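Local coordinates for tudor and KH domain-containing protein homolog (Bombyx mori, PDB 5VQH) that takes part in primary piRNA biogenesis, its extended Tudor domain binding symmetrically dimethylated arginine of the Piwi proteins Siwi and Ago3 to keep transposons repressed, at residues A141-V149 with E208-D216. Sequence-based numbering, arbitrary orientation.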
# COMPACT_ATOMS: atom_id res chain seq x y z
N ALA A 141 -0.51 -4.32 -3.90
CA ALA A 141 -0.81 -3.88 -2.51
C ALA A 141 -2.23 -4.16 -2.08
O ALA A 141 -3.10 -3.70 -2.75
CB ALA A 141 -0.52 -2.39 -2.34
N MET A 142 -2.43 -4.94 -1.01
CA MET A 142 -3.76 -5.24 -0.46
C MET A 142 -3.95 -4.48 0.86
O MET A 142 -3.19 -4.67 1.80
CB MET A 142 -3.90 -6.75 -0.21
CG MET A 142 -3.38 -7.68 -1.32
SD MET A 142 -3.87 -7.10 -2.96
CE MET A 142 -5.65 -7.04 -2.73
N GLU A 143 -4.95 -3.62 0.94
CA GLU A 143 -5.23 -2.93 2.21
C GLU A 143 -5.61 -3.91 3.34
O GLU A 143 -6.39 -4.80 3.14
CB GLU A 143 -6.35 -1.92 2.02
CG GLU A 143 -6.28 -0.77 3.00
CD GLU A 143 -7.55 0.05 2.96
OE1 GLU A 143 -7.99 0.36 1.85
OE2 GLU A 143 -8.11 0.37 4.02
N CYS A 144 -5.09 -3.72 4.54
CA CYS A 144 -5.54 -4.49 5.69
C CYS A 144 -5.67 -3.63 6.95
O CYS A 144 -5.34 -2.46 6.99
CB CYS A 144 -4.54 -5.59 5.99
SG CYS A 144 -4.06 -6.69 4.65
N PHE A 145 -6.19 -4.26 7.99
CA PHE A 145 -6.11 -3.69 9.32
C PHE A 145 -5.85 -4.83 10.27
O PHE A 145 -6.02 -5.97 9.91
CB PHE A 145 -7.39 -2.92 9.67
CG PHE A 145 -8.58 -3.79 9.88
CD1 PHE A 145 -8.92 -4.21 11.16
CD2 PHE A 145 -9.38 -4.16 8.83
CE1 PHE A 145 -10.03 -5.02 11.37
CE2 PHE A 145 -10.47 -4.98 9.03
CZ PHE A 145 -10.81 -5.41 10.29
N LEU A 146 -5.43 -4.50 11.48
CA LEU A 146 -4.93 -5.50 12.41
C LEU A 146 -6.10 -5.91 13.25
O LEU A 146 -6.79 -5.07 13.75
CB LEU A 146 -3.83 -4.93 13.28
CG LEU A 146 -2.88 -6.00 13.81
CD1 LEU A 146 -1.91 -6.47 12.74
CD2 LEU A 146 -2.10 -5.50 15.00
N ALA A 147 -6.33 -7.19 13.39
CA ALA A 147 -7.49 -7.63 14.11
C ALA A 147 -7.21 -7.68 15.58
O ALA A 147 -6.08 -7.86 16.02
CB ALA A 147 -7.96 -8.99 13.62
N GLY A 148 -8.26 -7.48 16.34
CA GLY A 148 -8.22 -7.75 17.76
C GLY A 148 -7.58 -6.67 18.61
O GLY A 148 -7.36 -6.89 19.80
N VAL A 149 -7.27 -5.51 18.03
CA VAL A 149 -6.69 -4.42 18.81
C VAL A 149 -7.41 -3.11 18.50
O VAL A 149 -7.97 -2.94 17.43
CB VAL A 149 -5.16 -4.29 18.58
CG1 VAL A 149 -4.45 -5.60 18.80
CG2 VAL A 149 -4.85 -3.82 17.18
N GLU A 208 -14.45 -6.27 0.81
CA GLU A 208 -14.14 -6.62 2.18
C GLU A 208 -12.66 -6.43 2.41
O GLU A 208 -11.83 -7.08 1.76
CB GLU A 208 -14.47 -8.09 2.43
CG GLU A 208 -15.89 -8.29 2.85
CD GLU A 208 -16.24 -9.73 3.10
OE1 GLU A 208 -15.30 -10.55 3.24
OE2 GLU A 208 -17.47 -10.03 3.19
N ILE A 209 -12.33 -5.55 3.35
CA ILE A 209 -10.97 -5.38 3.80
C ILE A 209 -10.72 -6.42 4.89
O ILE A 209 -11.50 -6.53 5.78
CB ILE A 209 -10.77 -4.01 4.46
CG1 ILE A 209 -11.26 -2.88 3.56
CG2 ILE A 209 -9.32 -3.80 4.84
CD1 ILE A 209 -10.61 -2.82 2.23
N PRO A 210 -9.61 -7.16 4.84
CA PRO A 210 -9.30 -8.10 5.91
C PRO A 210 -8.63 -7.54 7.17
O PRO A 210 -7.65 -6.79 7.12
CB PRO A 210 -8.37 -9.12 5.24
CG PRO A 210 -7.72 -8.36 4.14
CD PRO A 210 -8.67 -7.27 3.71
N GLY A 211 -9.18 -7.97 8.29
CA GLY A 211 -8.59 -7.81 9.60
C GLY A 211 -7.75 -9.01 9.94
O GLY A 211 -8.28 -10.10 10.14
N ILE A 212 -6.44 -8.82 9.99
CA ILE A 212 -5.52 -9.92 10.06
C ILE A 212 -4.68 -9.81 11.30
O ILE A 212 -4.60 -8.74 11.89
CB ILE A 212 -4.53 -9.92 8.91
CG1 ILE A 212 -3.61 -8.75 9.01
CG2 ILE A 212 -5.27 -9.86 7.61
CD1 ILE A 212 -2.74 -8.62 7.79
N LYS A 213 -4.05 -10.93 11.66
CA LYS A 213 -3.05 -10.95 12.68
C LYS A 213 -1.75 -11.34 12.03
O LYS A 213 -1.72 -12.18 11.13
CB LYS A 213 -3.42 -11.93 13.79
CG LYS A 213 -4.64 -11.46 14.57
CD LYS A 213 -4.93 -12.32 15.79
CE LYS A 213 -6.23 -11.84 16.43
NZ LYS A 213 -6.67 -12.61 17.64
N LEU A 214 -0.67 -10.73 12.48
CA LEU A 214 0.59 -10.95 11.86
C LEU A 214 1.56 -11.61 12.81
O LEU A 214 1.68 -11.21 13.97
CB LEU A 214 1.14 -9.61 11.41
CG LEU A 214 0.52 -8.97 10.19
CD1 LEU A 214 0.99 -7.53 10.11
CD2 LEU A 214 0.98 -9.73 8.96
N PHE A 215 2.32 -12.59 12.30
CA PHE A 215 3.25 -13.33 13.13
C PHE A 215 4.63 -13.38 12.49
O PHE A 215 4.75 -13.60 11.31
CB PHE A 215 2.70 -14.73 13.37
CG PHE A 215 1.31 -14.74 13.98
CD1 PHE A 215 1.13 -14.78 15.35
CD2 PHE A 215 0.18 -14.72 13.18
CE1 PHE A 215 -0.12 -14.81 15.91
CE2 PHE A 215 -1.08 -14.73 13.72
CZ PHE A 215 -1.23 -14.78 15.10
N ASP A 216 5.66 -13.12 13.29
CA ASP A 216 7.06 -13.26 12.86
C ASP A 216 7.48 -14.63 13.34
O ASP A 216 7.89 -14.78 14.48
CB ASP A 216 7.94 -12.17 13.49
CG ASP A 216 9.36 -12.15 12.95
OD1 ASP A 216 9.76 -13.08 12.22
OD2 ASP A 216 10.10 -11.17 13.30
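The ring of Phe145 lies over the backbone of Gly211, one face meeting the glycine CA in a CH-pi contact, with CA 3.4 Å from the ring centroid. CG sits between the backbone N and the carbonyl carbon (chi1 70°), a torsion that folds the ring across to the neighbouring strand. A side chain on Gly211 would run into CZ, so the bare glycine makes room for the ring. On the ring's edge, near its plane, comes Ile209 O, while Phe145 CD2 lies 4.0 Å from Ile209 CG2. Cutting Phe145 back to an alanine removes the ring, and would probably open a gap over Gly211 CA and leave Ile209 CG2 less tightly packed. Alongside this contact the backbones pair in parallel: Phe145 N donates to Pro210 O at 3.0 Å, Phe145 O takes Ile212 N at 2.9 Å, and Ala147 N reaches Ile212 O at 2.8 Å. This is strand pairing within the SN-like part of the extended Tudor fold, away from the dimethylarginine pocket; strand 142-146 is flanked by 35-40 on one edge and 207-217 on the other. Cys144 sends its side chain to the opposite face of the sheet, where SG meets Ile212 CD1 at 3.9 Å and Pro210 CG slightly farther off, with Phe36 touching both Cys144 and Ile212. With CG turned away from its backbone N (chi1 -155°), Leu146 brings CD1 to 4.1 Å from Leu214 CD1 and close to Ile212 O. Ala147 points its CB at the Gly211 carbonyl, and the extended Lys213 chain passes alongside Ala147 O.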